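Local coordinates for MaoC family protein (Mycobacterium tuberculosis H37Rv, PDB 3KHP), which probably dehydrates 3-hydroxyacyl thioesters, as a MaoC-type (hydratase 2) enzyme with a double hot dog fold, at residues D58-T63 / D70-P75; D126-G131 / N135-L140; S213-A218 / P225-H230. All coordinates share one frame; numbering follows the deposited sequence.

How the contacts relate
The contacts follow one another along the chain, from contact 1 to contact 3, and none touches another. Contacts 1 and 2 lie in the MFE-2 hydratase 2 N-terminal range, on opposite sides of the chain's centre, with their own centres about 37 Å apart. Contact 3 belongs to the MaoC-like range, its centre about 29 Å from that of contact 1 and about 28 Å from that of contact 2. Contact 2 is part of the antiparallel sheet that runs through both halves of the chain. Contacts 1 and 3 are helix-to-loop contacts, and each reaches the second subunit. Leu59 of contact 1 packs on Pro215 of the second subunit, so the two help to form the dimer interface.

Contact 1: D58-T63 / D70-P75; sequences DLAFTT and DQQVLP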
ATOM      1  N   ASP A  58       8.358  -3.689 -13.189  1.00 20.46           N
ATOM      2  CA  ASP A  58       7.326  -4.529 -13.790  1.00 19.99           C
ATOM      3  C   ASP A  58       6.027  -3.793 -13.812  1.00 18.93           C
ATOM      4  O   ASP A  58       5.093  -4.115 -13.079  1.00 19.84           O
ATOM      5  CB  ASP A  58       7.189  -5.909 -13.053  1.00 21.42           C
ATOM      6  CG  ASP A  58       6.841  -5.770 -11.558  1.00 24.70           C
ATOM      7  OD1 ASP A  58       6.647  -6.826 -10.859  1.00 28.22           O
ATOM      8  OD2 ASP A  58       6.762  -4.601 -11.090  1.00 26.71           O
ATOM      9  N   LEU A  59       5.935  -2.887 -14.752  1.00 17.95           N
ATOM     10  CA  LEU A  59       4.866  -1.923 -14.838  1.00 17.81           C
ATOM     11  C   LEU A  59       3.520  -2.490 -15.179  1.00 16.69           C
ATOM     12  O   LEU A  59       2.496  -1.843 -15.011  1.00 18.27           O
ATOM     13  CB  LEU A  59       5.226  -0.866 -15.884  1.00 18.33           C
ATOM     14  CG  LEU A  59       6.449  -0.008 -15.554  1.00 19.06           C
ATOM     15  CD1 LEU A  59       6.816   0.840 -16.769  1.00 19.50           C
ATOM     16  CD2 LEU A  59       6.162   0.828 -14.311  1.00 17.28           C
ATOM     17  N   ALA A  60       3.520  -3.680 -15.689  1.00 16.39           N
ATOM     18  CA  ALA A  60       2.300  -4.454 -15.907  1.00 16.24           C
ATOM     19  C   ALA A  60       1.565  -4.759 -14.615  1.00 15.92           C
ATOM     20  O   ALA A  60       0.365  -4.880 -14.612  1.00 18.04           O
ATOM     21  CB  ALA A  60       2.701  -5.758 -16.613  1.00 15.74           C
ATOM     22  N   PHE A  61       2.280  -4.858 -13.502  1.00 16.02           N
ATOM     23  CA  PHE A  61       1.667  -5.121 -12.183  1.00 15.12           C
ATOM     24  C   PHE A  61       1.460  -3.864 -11.360  1.00 14.79           C
ATOM     25  O   PHE A  61       0.543  -3.840 -10.528  1.00 13.80           O
ATOM     26  CB  PHE A  61       2.508  -6.139 -11.420  1.00 14.70           C
ATOM     27  CG  PHE A  61       2.640  -7.431 -12.156  1.00 18.32           C
ATOM     28  CD1 PHE A  61       1.534  -8.232 -12.378  1.00 23.26           C
ATOM     29  CD2 PHE A  61       3.825  -7.829 -12.669  1.00 22.84           C
ATOM     30  CE1 PHE A  61       1.639  -9.429 -13.098  1.00 24.71           C
ATOM     31  CE2 PHE A  61       3.933  -9.011 -13.381  1.00 25.14           C
ATOM     32  CZ  PHE A  61       2.839  -9.798 -13.610  1.00 24.63           C
ATOM     33  N   THR A  62       2.247  -2.806 -11.625  1.00 13.90           N
ATOM     34  CA  THR A  62       2.151  -1.566 -10.828  1.00 14.03           C
ATOM     35  C   THR A  62       1.523  -0.337 -11.528  1.00 14.10           C
ATOM     36  O   THR A  62       1.405   0.739 -10.934  1.00 14.10           O
ATOM     37  CB  THR A  62       3.519  -1.227 -10.319  1.00 14.20           C
ATOM     38  OG1 THR A  62       4.444  -1.210 -11.424  1.00 14.95           O
ATOM     39  CG2 THR A  62       3.953  -2.318  -9.333  1.00 12.40           C
ATOM     40  N   THR A  63       1.101  -0.503 -12.778  1.00 14.20           N
ATOM     41  CA  THR A  63       0.422   0.553 -13.497  1.00 14.60           C
ATOM     42  C   THR A  63      -0.676   0.005 -14.405  1.00 15.76           C
ATOM     43  O   THR A  63      -0.578  -1.122 -14.935  1.00 16.26           O
ATOM     44  CB  THR A  63       1.388   1.392 -14.387  1.00 14.98           C
ATOM     45  OG1 THR A  63       1.918   0.572 -15.462  1.00 14.03           O
ATOM     46  CG2 THR A  63       2.516   2.026 -13.548  1.00 10.12           C
ATOM     47  N   ASP A  70      -1.058  -3.633 -20.682  1.00 21.80           N
ATOM     48  CA  ASP A  70      -2.325  -3.890 -19.970  1.00 21.92           C
ATOM     49  C   ASP A  70      -1.969  -4.328 -18.571  1.00 20.65           C
ATOM     50  O   ASP A  70      -1.068  -5.122 -18.412  1.00 19.49           O
ATOM     51  CB  ASP A  70      -3.097  -5.016 -20.649  1.00 21.93           C
ATOM     52  CG  ASP A  70      -3.602  -4.624 -21.986  1.00 25.78           C
ATOM     53  OD1 ASP A  70      -4.201  -3.530 -22.062  1.00 29.34           O
ATOM     54  OD2 ASP A  70      -3.393  -5.398 -22.954  1.00 31.98           O
ATOM     55  N   GLN A  71      -2.696  -3.840 -17.576  1.00 19.82           N
ATOM     56  CA  GLN A  71      -2.482  -4.330 -16.219  1.00 19.44           C
ATOM     57  C   GLN A  71      -2.725  -5.832 -16.157  1.00 19.51           C
ATOM     58  O   GLN A  71      -3.720  -6.329 -16.690  1.00 20.46           O
ATOM     59  CB  GLN A  71      -3.402  -3.625 -15.215  1.00 19.20           C
ATOM     60  CG  GLN A  71      -2.955  -3.869 -13.775  1.00 18.22           C
ATOM     61  CD  GLN A  71      -3.918  -3.325 -12.813  1.00 17.61           C
ATOM     62  OE1 GLN A  71      -4.686  -2.421 -13.146  1.00 20.00           O
ATOM     63  NE2 GLN A  71      -3.900  -3.845 -11.588  1.00 19.08           N
ATOM     64  N   GLN A  72      -1.789  -6.540 -15.548  1.00 19.46           N
ATOM     65  CA  GLN A  72      -1.977  -7.902 -15.079  1.00 19.66           C
ATOM     66  C   GLN A  72      -2.091  -7.932 -13.520  1.00 19.33           C
ATOM     67  O   GLN A  72      -1.544  -7.071 -12.828  1.00 19.17           O
ATOM     68  CB  GLN A  72      -0.775  -8.754 -15.480  1.00 20.28           C
ATOM     69  CG  GLN A  72      -0.569  -8.873 -16.965  1.00 22.25           C
ATOM     70  CD  GLN A  72       0.523  -9.846 -17.314  1.00 24.32           C
ATOM     71  OE1 GLN A  72       0.442 -11.017 -16.970  1.00 25.97           O
ATOM     72  NE2 GLN A  72       1.554  -9.369 -18.012  1.00 25.09           N
ATOM     73  N   VAL A  73      -2.782  -8.948 -12.995  1.00 18.22           N
ATOM     74  CA  VAL A  73      -3.016  -9.123 -11.560  1.00 16.80           C
ATOM     75  C   VAL A  73      -2.243 -10.328 -11.089  1.00 15.66           C
ATOM     76  O   VAL A  73      -2.285 -11.381 -11.701  1.00 14.29           O
ATOM     77  CB  VAL A  73      -4.510  -9.307 -11.277  1.00 16.66           C
ATOM     78  CG1 VAL A  73      -4.745  -9.554  -9.772  1.00 16.70           C
ATOM     79  CG2 VAL A  73      -5.250  -8.078 -11.722  1.00 15.62           C
ATOM     80  N   LEU A  74      -1.493 -10.198 -10.012  1.00 15.17           N
ATOM     81  CA  LEU A  74      -0.763 -11.380  -9.560  1.00 15.44           C
ATOM     82  C   LEU A  74      -1.735 -12.479  -9.111  1.00 16.05           C
ATOM     83  O   LEU A  74      -2.813 -12.201  -8.553  1.00 15.87           O
ATOM     84  CB  LEU A  74       0.218 -11.035  -8.467  1.00 16.12           C
ATOM     85  CG  LEU A  74       1.337 -10.103  -8.904  1.00 15.30           C
ATOM     86  CD1 LEU A  74       1.989  -9.465  -7.703  1.00 12.02           C
ATOM     87  CD2 LEU A  74       2.300 -10.822  -9.768  1.00 12.93           C
ATOM     88  N   PRO A  75      -1.408 -13.738  -9.415  1.00 17.28           N
ATOM     89  CA  PRO A  75      -2.402 -14.783  -9.108  1.00 17.14           C
ATOM     90  C   PRO A  75      -2.513 -15.009  -7.606  1.00 15.99           C
ATOM     91  O   PRO A  75      -3.576 -15.405  -7.130  1.00 15.49           O
ATOM     92  CB  PRO A  75      -1.882 -16.025  -9.847  1.00 17.30           C
ATOM     93  CG  PRO A  75      -0.441 -15.765 -10.085  1.00 18.39           C
ATOM     94  CD  PRO A  75      -0.321 -14.248 -10.259  1.00 17.76           C
TER
HETATM   95  O   HOH W   1      -1.687  -5.538 -10.672  1.00 12.13           O
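Phe61, on the short helix 59-62, leans its ring against Gln72 and Leu74 of the loop that follows. The first torsion of Phe61 sets CG anti to the carbonyl carbon (chi1 -59°), which carries the ring towards the loop although CB itself points away from it. Leu74 comes over one ring face. Its CD2 methyl stands 3.8 Å from the ring centroid of Phe61 and only 18° off the normal, a CH-pi contact. The two side chains cross at about a right angle. Gln72 lies against the same ring, its CB 3.5 Å from Phe61 CE1. Its amide plane is turned 45° from the ring, and the extended chain runs on to place OE1 at Ala251 N, which bonds to it. The amide NE2 of Gln72 lies 4.0 Å from Ala60 CB.

The backbones are tied by one hydrogen bond, Gln72 N to Ala60 O, 2.9 Å long. The same carbonyl O of Ala60 also receives a CA-H...O contact from Gln71 CA at 3.3 Å, so two neighbouring loop residues converge on one helix acceptor. A water sits between the segments. It accepts from Gln71 NE2 at 2.9 Å and lies close to Phe61 O and Gln72 O, bridging helix and loop.

The contact folds the loop back on the helix that precedes it. Helix 42-51 adjoins it through Ala49, which touches Phe61. Helix 231-245 adds Val243 beside Phe61 and Arg240 beside Leu74, linking this part of the N-terminal half to the C-terminal half.

Contact 2: D126-G131 / N135-L140; sequences DIQDKG and NAIVVL
Strands 116-129 and 136-145 form a beta hairpin, and Asp126-Asp129 pair with Ala136-Val139 near its turn. It belongs to the antiparallel sheet of the hot dog fold. The segments run almost exactly antiparallel, 175° apart, with their axes 4.8 Å from each other.

Gln128 and Ile137 are a hydrogen-bonded pair, joined in both directions. Gln128 N reaches Ile137 O at 2.8 Å, and Ile137 N returns a bond to Gln128 O. Asp126 and Val139 make the next such pair, strong from Val139 N to Asp126 O and weak in the other direction. Towards the turn, Lys130 N bonds to Asn135 O at 3.1 Å. Ile127 with Val138, and Asp129 with Ala136, are the non-hydrogen-bonded pairs between them.

One face carries Asp126, Gln128, Ile137 and Val139. Here the side chains of Gln128 and Ile137 lie side by side and point the same way, with CB atoms 3.9 Å apart. The Lys130 chain bends at its second torsion (chi2 -70°). The Lys130 and Ile137 side chains cross obliquely, with Lys130 CE 3.9 Å from Ile137 CD1. A polar row, Lys130-Gln128-Asp126, runs along segment 126-131 beside Ile137 and Val139. Lys130 NZ bonds to Gln128 OE1 and also to Arg172 O, while Gln128 NE2 gives bonds to Asp126 OD2 and Glu174 O. The Gln128 amide is thus held at both ends, which fixes its rotation. On the other face, Ile127 packs on Ile29 and Ala136 on Ile24.

Asp129 OD1 accepts from Gly131 N, an Asx turn that leads into the hairpin loop. OD1 also takes Gly167 N. Its partner oxygen, Asp129 OD2, accepts from Phe168 N and Gly170 N.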
ATOM      1  N   ASP A 126     -11.212 -30.177   6.019  1.00 31.30           N
ATOM      2  CA  ASP A 126     -10.691 -31.289   6.790  1.00 31.40           C
ATOM      3  C   ASP A 126     -10.309 -30.814   8.171  1.00 30.87           C
ATOM      4  O   ASP A 126      -9.983 -29.625   8.372  1.00 30.20           O
ATOM      5  CB  ASP A 126      -9.504 -31.965   6.097  1.00 31.12           C
ATOM      6  CG  ASP A 126      -9.276 -33.408   6.574  1.00 33.18           C
ATOM      7  OD1 ASP A 126     -10.174 -33.969   7.243  1.00 35.87           O
ATOM      8  OD2 ASP A 126      -8.206 -34.005   6.282  1.00 33.36           O
ATOM      9  N   ILE A 127     -10.446 -31.746   9.121  1.00 29.82           N
ATOM     10  CA  ILE A 127      -9.986 -31.577  10.492  1.00 29.23           C
ATOM     11  C   ILE A 127      -9.254 -32.849  10.922  1.00 29.63           C
ATOM     12  O   ILE A 127      -9.780 -33.960  10.789  1.00 29.56           O
ATOM     13  CB  ILE A 127     -11.120 -31.247  11.471  1.00 28.61           C
ATOM     14  CG1 ILE A 127     -11.920 -30.041  10.996  1.00 27.19           C
ATOM     15  CG2 ILE A 127     -10.547 -30.934  12.822  1.00 26.69           C
ATOM     16  CD1 ILE A 127     -12.753 -29.418  12.078  1.00 24.35           C
ATOM     17  N   GLN A 128      -8.023 -32.679  11.384  1.00 29.76           N
ATOM     18  CA  GLN A 128      -7.209 -33.791  11.759  1.00 30.55           C
ATOM     19  C   GLN A 128      -6.824 -33.608  13.213  1.00 31.47           C
ATOM     20  O   GLN A 128      -6.482 -32.507  13.654  1.00 31.07           O
ATOM     21  CB  GLN A 128      -5.994 -33.925  10.849  1.00 30.85           C
ATOM     22  CG  GLN A 128      -6.367 -34.134   9.374  1.00 31.67           C
ATOM     23  CD  GLN A 128      -5.193 -34.533   8.456  1.00 32.39           C
ATOM     24  OE1 GLN A 128      -4.115 -34.895   8.909  1.00 32.01           O
ATOM     25  NE2 GLN A 128      -5.432 -34.474   7.147  1.00 33.34           N
ATOM     26  N   ASP A 129      -6.975 -34.698  13.962  1.00 32.98           N
ATOM     27  CA  ASP A 129      -6.654 -34.772  15.379  1.00 33.89           C
ATOM     28  C   ASP A 129      -5.492 -35.759  15.510  1.00 34.16           C
ATOM     29  O   ASP A 129      -5.637 -36.946  15.234  1.00 32.88           O
ATOM     30  CB  ASP A 129      -7.886 -35.256  16.150  1.00 34.25           C
ATOM     31  CG  ASP A 129      -7.701 -35.187  17.672  1.00 36.19           C
ATOM     32  OD1 ASP A 129      -6.541 -35.131  18.149  1.00 34.34           O
ATOM     33  OD2 ASP A 129      -8.740 -35.202  18.392  1.00 38.13           O
ATOM     34  N   LYS A 130      -4.330 -35.253  15.906  1.00 35.43           N
ATOM     35  CA  LYS A 130      -3.159 -36.103  16.052  1.00 36.28           C
ATOM     36  C   LYS A 130      -2.997 -36.620  17.481  1.00 37.52           C
ATOM     37  O   LYS A 130      -2.021 -37.340  17.778  1.00 38.40           O
ATOM     38  CB  LYS A 130      -1.905 -35.372  15.573  1.00 36.17           C
ATOM     39  CG  LYS A 130      -2.026 -34.837  14.131  1.00 35.66           C
ATOM     40  CD  LYS A 130      -2.023 -35.937  13.088  1.00 34.86           C
ATOM     41  CE  LYS A 130      -2.399 -35.417  11.716  1.00 33.45           C
ATOM     42  NZ  LYS A 130      -2.743 -36.516  10.775  1.00 32.48           N
ATOM     43  N   GLY A 131      -3.956 -36.268  18.347  1.00 38.46           N
ATOM     44  CA  GLY A 131      -4.016 -36.770  19.730  1.00 39.04           C
ATOM     45  C   GLY A 131      -3.719 -35.693  20.767  1.00 39.71           C
ATOM     46  O   GLY A 131      -3.205 -34.614  20.428  1.00 39.66           O
ATOM     47  N   ASN A 135      -0.788 -32.099  17.597  1.00 35.98           N
ATOM     48  CA  ASN A 135      -1.429 -30.948  16.933  1.00 35.15           C
ATOM     49  C   ASN A 135      -2.828 -31.264  16.446  1.00 33.45           C
ATOM     50  O   ASN A 135      -3.141 -32.420  16.162  1.00 33.13           O
ATOM     51  CB  ASN A 135      -0.628 -30.462  15.735  1.00 35.33           C
ATOM     52  CG  ASN A 135       0.738 -30.012  16.101  1.00 36.80           C
ATOM     53  OD1 ASN A 135       0.942 -29.417  17.153  1.00 38.97           O
ATOM     54  ND2 ASN A 135       1.698 -30.267  15.214  1.00 36.12           N
ATOM     55  N   ALA A 136      -3.637 -30.212  16.365  1.00 31.51           N
ATOM     56  CA  ALA A 136      -4.791 -30.171  15.494  1.00 30.84           C
ATOM     57  C   ALA A 136      -4.416 -29.508  14.152  1.00 30.56           C
ATOM     58  O   ALA A 136      -3.712 -28.477  14.132  1.00 31.63           O
ATOM     59  CB  ALA A 136      -5.890 -29.388  16.145  1.00 30.22           C
ATOM     60  N   ILE A 137      -4.915 -30.080  13.059  1.00 29.28           N
ATOM     61  CA  ILE A 137      -4.824 -29.507  11.727  1.00 28.95           C
ATOM     62  C   ILE A 137      -6.212 -29.151  11.170  1.00 28.46           C
ATOM     63  O   ILE A 137      -7.090 -30.015  11.085  1.00 29.04           O
ATOM     64  CB  ILE A 137      -4.182 -30.501  10.719  1.00 28.75           C
ATOM     65  CG1 ILE A 137      -2.764 -30.906  11.140  1.00 29.35           C
ATOM     66  CG2 ILE A 137      -4.148 -29.898   9.303  1.00 27.90           C
ATOM     67  CD1 ILE A 137      -2.114 -31.837  10.130  1.00 28.56           C
ATOM     68  N   VAL A 138      -6.400 -27.899  10.762  1.00 27.17           N
ATOM     69  CA  VAL A 138      -7.655 -27.456  10.191  1.00 26.04           C
ATOM     70  C   VAL A 138      -7.429 -26.984   8.741  1.00 26.51           C
ATOM     71  O   VAL A 138      -6.503 -26.216   8.486  1.00 26.20           O
ATOM     72  CB  VAL A 138      -8.215 -26.336  10.989  1.00 25.00           C
ATOM     73  CG1 VAL A 138      -9.505 -25.854  10.366  1.00 23.60           C
ATOM     74  CG2 VAL A 138      -8.457 -26.796  12.375  1.00 24.61           C
ATOM     75  N   VAL A 139      -8.262 -27.458   7.811  1.00 26.66           N
ATOM     76  CA  VAL A 139      -8.131 -27.110   6.392  1.00 26.55           C
ATOM     77  C   VAL A 139      -9.378 -26.410   5.890  1.00 26.15           C
ATOM     78  O   VAL A 139     -10.473 -26.949   5.945  1.00 25.89           O
ATOM     79  CB  VAL A 139      -7.771 -28.327   5.515  1.00 26.37           C
ATOM     80  CG1 VAL A 139      -7.476 -27.892   4.062  1.00 26.07           C
ATOM     81  CG2 VAL A 139      -6.573 -29.005   6.076  1.00 25.27           C
ATOM     82  N   LEU A 140      -9.189 -25.180   5.429  1.00 25.90           N
ATOM     83  CA  LEU A 140     -10.271 -24.340   4.954  1.00 25.75           C
ATOM     84  C   LEU A 140     -10.107 -24.131   3.444  1.00 25.58           C
ATOM     85  O   LEU A 140      -9.009 -23.980   2.960  1.00 24.75           O
ATOM     86  CB  LEU A 140     -10.290 -23.022   5.724  1.00 25.94           C
ATOM     87  CG  LEU A 140     -10.160 -23.150   7.253  1.00 26.53           C
ATOM     88  CD1 LEU A 140     -10.035 -21.775   7.912  1.00 26.05           C
ATOM     89  CD2 LEU A 140     -11.334 -23.927   7.846  1.00 26.39           C
TER

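Contact 3: S213-A218 / P225-H230; sequences SDPWFA and PKPILH
Ala218 and Pro227 meet where helix 215-220 packs against the loop leading to helix 231-245. Segment 213-218 is the tail of the hydratase 2 sequence motif of the MaoC family, and Ala218 is its last small residue.

Apolar packing is what joins the two segments. Ala218 CB points at the loop and presses on Pro227 CA at 3.5 Å, tighter than usual for two carbons. The Pro227 ring fits against the start of the helix. Its CG lies 3.8 Å from Pro215 N and 4.2 Å from Pro215 CD, so two prolines meet there. Its CB reaches back to Ser213 N at 3.8 Å. The buried area is small, and Pro227 supplies most of the loop's share.

Polar contacts fix each segment from within or from outside. Ala218 N bonds to Asp214 O at 2.9 Å, as expected in the first turn of a helix. On the loop side, Ile228 O accepts from His212 ND1, which ties the loop back to the same motif.

Aromatic stacking adds to this on both segments. The His230 ring stacks on His212, and Trp216 stacks on His67 of the second subunit.

Asp214 is the N-cap of the helix and serves both chains. Its OD2 bonds to His67 N of the second subunit. With CG anti to the backbone N (chi1 -176°), the carboxylate is held where it can also cap the helix. OD1 accepts the capping bond from Trp216 N, 3.1 Å away; the N-H comes from above the carboxylate plane, 71° out of it.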
ATOM      1  N   SER A 213       3.229  -4.644  12.227  1.00 15.20           N
ATOM      2  CA  SER A 213       3.363  -3.184  12.133  1.00 14.87           C
ATOM      3  C   SER A 213       3.756  -2.401  13.402  1.00 15.59           C
ATOM      4  O   SER A 213       4.199  -1.237  13.296  1.00 15.39           O
ATOM      5  CB  SER A 213       2.076  -2.607  11.586  1.00 15.21           C
ATOM      6  OG  SER A 213       1.002  -2.875  12.456  1.00 15.02           O
ATOM      7  N   ASP A 214       3.632  -3.025  14.577  1.00 16.00           N
ATOM      8  CA  ASP A 214       3.877  -2.365  15.855  1.00 16.27           C
ATOM      9  C   ASP A 214       4.953  -3.095  16.608  1.00 16.70           C
ATOM     10  O   ASP A 214       4.764  -4.212  17.011  1.00 15.77           O
ATOM     11  CB  ASP A 214       2.609  -2.391  16.676  1.00 16.65           C
ATOM     12  CG  ASP A 214       2.751  -1.651  17.981  1.00 17.67           C
ATOM     13  OD1 ASP A 214       3.764  -0.921  18.214  1.00 21.77           O
ATOM     14  OD2 ASP A 214       1.838  -1.810  18.783  1.00 14.78           O
ATOM     15  N   PRO A 215       6.111  -2.473  16.785  1.00 18.19           N
ATOM     16  CA  PRO A 215       7.201  -3.133  17.483  1.00 18.47           C
ATOM     17  C   PRO A 215       6.813  -3.478  18.919  1.00 19.10           C
ATOM     18  O   PRO A 215       7.240  -4.512  19.442  1.00 18.51           O
ATOM     19  CB  PRO A 215       8.319  -2.108  17.501  1.00 18.73           C
ATOM     20  CG  PRO A 215       7.891  -0.987  16.602  1.00 19.55           C
ATOM     21  CD  PRO A 215       6.472  -1.159  16.228  1.00 18.89           C
ATOM     22  N   TRP A 216       5.987  -2.643  19.534  1.00 18.96           N
ATOM     23  CA  TRP A 216       5.545  -2.918  20.898  1.00 19.25           C
ATOM     24  C   TRP A 216       4.883  -4.286  20.933  1.00 19.45           C
ATOM     25  O   TRP A 216       5.318  -5.177  21.672  1.00 19.21           O
ATOM     26  CB  TRP A 216       4.565  -1.867  21.381  1.00 18.66           C
ATOM     27  CG  TRP A 216       4.254  -1.994  22.791  1.00 19.43           C
ATOM     28  CD1 TRP A 216       4.929  -1.411  23.832  1.00 20.32           C
ATOM     29  CD2 TRP A 216       3.190  -2.737  23.366  1.00 17.89           C
ATOM     30  NE1 TRP A 216       4.342  -1.742  25.007  1.00 20.57           N
ATOM     31  CE2 TRP A 216       3.271  -2.558  24.764  1.00 20.15           C
ATOM     32  CE3 TRP A 216       2.178  -3.533  22.845  1.00 18.62           C
ATOM     33  CZ2 TRP A 216       2.377  -3.159  25.656  1.00 19.04           C
ATOM     34  CZ3 TRP A 216       1.281  -4.145  23.729  1.00 20.56           C
ATOM     35  CH2 TRP A 216       1.400  -3.959  25.127  1.00 19.19           C
ATOM     36  N   PHE A 217       3.872  -4.445  20.081  1.00 19.40           N
ATOM     37  CA  PHE A 217       3.096  -5.643  20.050  1.00 19.85           C
ATOM     38  C   PHE A 217       3.923  -6.844  19.638  1.00 20.28           C
ATOM     39  O   PHE A 217       3.799  -7.923  20.218  1.00 20.29           O
ATOM     40  CB  PHE A 217       1.954  -5.500  19.075  1.00 20.58           C
ATOM     41  CG  PHE A 217       1.053  -6.667  19.064  1.00 21.32           C
ATOM     42  CD1 PHE A 217      -0.075  -6.710  19.893  1.00 23.66           C
ATOM     43  CD2 PHE A 217       1.333  -7.755  18.258  1.00 21.49           C
ATOM     44  CE1 PHE A 217      -0.906  -7.873  19.894  1.00 22.58           C
ATOM     45  CE2 PHE A 217       0.531  -8.887  18.267  1.00 20.60           C
ATOM     46  CZ  PHE A 217      -0.581  -8.943  19.092  1.00 20.26           C
ATOM     47  N   ALA A 218       4.738  -6.658  18.608  1.00 19.72           N
ATOM     48  CA  ALA A 218       5.511  -7.724  18.033  1.00 18.94           C
ATOM     49  C   ALA A 218       6.358  -8.326  19.122  1.00 18.50           C
ATOM     50  O   ALA A 218       6.500  -9.535  19.194  1.00 18.05           O
ATOM     51  CB  ALA A 218       6.410  -7.209  16.878  1.00 18.00           C
ATOM     52  N   PRO A 225      12.032  -9.640  17.930  1.00 26.80           N
ATOM     53  CA  PRO A 225      12.824  -8.430  18.083  1.00 26.71           C
ATOM     54  C   PRO A 225      12.187  -7.241  17.395  1.00 26.34           C
ATOM     55  O   PRO A 225      12.354  -6.072  17.833  1.00 25.57           O
ATOM     56  CB  PRO A 225      14.154  -8.779  17.371  1.00 27.60           C
ATOM     57  CG  PRO A 225      14.198 -10.280  17.342  1.00 27.34           C
ATOM     58  CD  PRO A 225      12.772 -10.741  17.292  1.00 27.03           C
ATOM     59  N   LYS A 226      11.508  -7.561  16.282  1.00 25.18           N
ATOM     60  CA  LYS A 226      10.777  -6.607  15.507  1.00 23.79           C
ATOM     61  C   LYS A 226       9.579  -7.236  14.764  1.00 20.94           C
ATOM     62  O   LYS A 226       9.434  -8.448  14.655  1.00 19.97           O
ATOM     63  CB  LYS A 226      11.729  -5.880  14.561  1.00 25.02           C
ATOM     64  CG  LYS A 226      13.063  -6.574  14.322  1.00 30.11           C
ATOM     65  CD  LYS A 226      13.984  -5.732  13.387  1.00 34.98           C
ATOM     66  CE  LYS A 226      15.060  -6.616  12.686  1.00 39.04           C
ATOM     67  NZ  LYS A 226      15.915  -7.453  13.624  1.00 41.74           N
ATOM     68  N   PRO A 227       8.679  -6.396  14.285  1.00 18.13           N
ATOM     69  CA  PRO A 227       7.524  -6.978  13.608  1.00 16.84           C
ATOM     70  C   PRO A 227       7.933  -7.885  12.449  1.00 16.31           C
ATOM     71  O   PRO A 227       8.944  -7.647  11.809  1.00 15.70           O
ATOM     72  CB  PRO A 227       6.758  -5.756  13.117  1.00 16.87           C
ATOM     73  CG  PRO A 227       7.272  -4.615  13.915  1.00 16.62           C
ATOM     74  CD  PRO A 227       8.663  -4.926  14.297  1.00 16.38           C
ATOM     75  N   ILE A 228       7.166  -8.943  12.197  1.00 15.40           N
ATOM     76  CA  ILE A 228       7.526  -9.878  11.161  1.00 14.24           C
ATOM     77  C   ILE A 228       6.712  -9.530   9.932  1.00 14.76           C
ATOM     78  O   ILE A 228       5.628  -8.966  10.034  1.00 15.54           O
ATOM     79  CB  ILE A 228       7.308 -11.342  11.589  1.00 14.48           C
ATOM     80  CG1 ILE A 228       5.814 -11.633  11.791  1.00 14.03           C
ATOM     81  CG2 ILE A 228       8.098 -11.648  12.853  1.00 12.63           C
ATOM     82  CD1 ILE A 228       5.493 -13.084  12.208  1.00 11.47           C
ATOM     83  N   LEU A 229       7.257  -9.810   8.757  1.00 14.32           N
ATOM     84  CA  LEU A 229       6.502  -9.650   7.542  1.00 13.89           C
ATOM     85  C   LEU A 229       5.346 -10.662   7.515  1.00 13.78           C
ATOM     86  O   LEU A 229       5.485 -11.812   7.957  1.00 13.80           O
ATOM     87  CB  LEU A 229       7.430  -9.880   6.352  1.00 13.69           C
ATOM     88  CG  LEU A 229       6.865  -9.461   4.997  1.00 14.26           C
ATOM     89  CD1 LEU A 229       6.628  -7.926   4.957  1.00 12.06           C
ATOM     90  CD2 LEU A 229       7.769  -9.913   3.898  1.00 11.74           C
ATOM     91  N   HIS A 230       4.226 -10.253   6.953  1.00 13.39           N
ATOM     92  CA  HIS A 230       3.070 -11.155   6.753  1.00 13.09           C
ATOM     93  C   HIS A 230       3.523 -12.365   5.961  1.00 14.08           C
ATOM     94  O   HIS A 230       4.189 -12.180   4.935  1.00 13.82           O
ATOM     95  CB  HIS A 230       1.997 -10.505   5.916  1.00 11.74           C
ATOM     96  CG  HIS A 230       1.393  -9.262   6.492  1.00 11.15           C
ATOM     97  ND1 HIS A 230       2.086  -8.073   6.615  1.00 10.18           N
ATOM     98  CD2 HIS A 230       0.115  -8.991   6.861  1.00 10.77           C
ATOM     99  CE1 HIS A 230       1.264  -7.135   7.064  1.00 11.55           C
ATOM    100  NE2 HIS A 230       0.064  -7.668   7.230  1.00 10.10           N
TER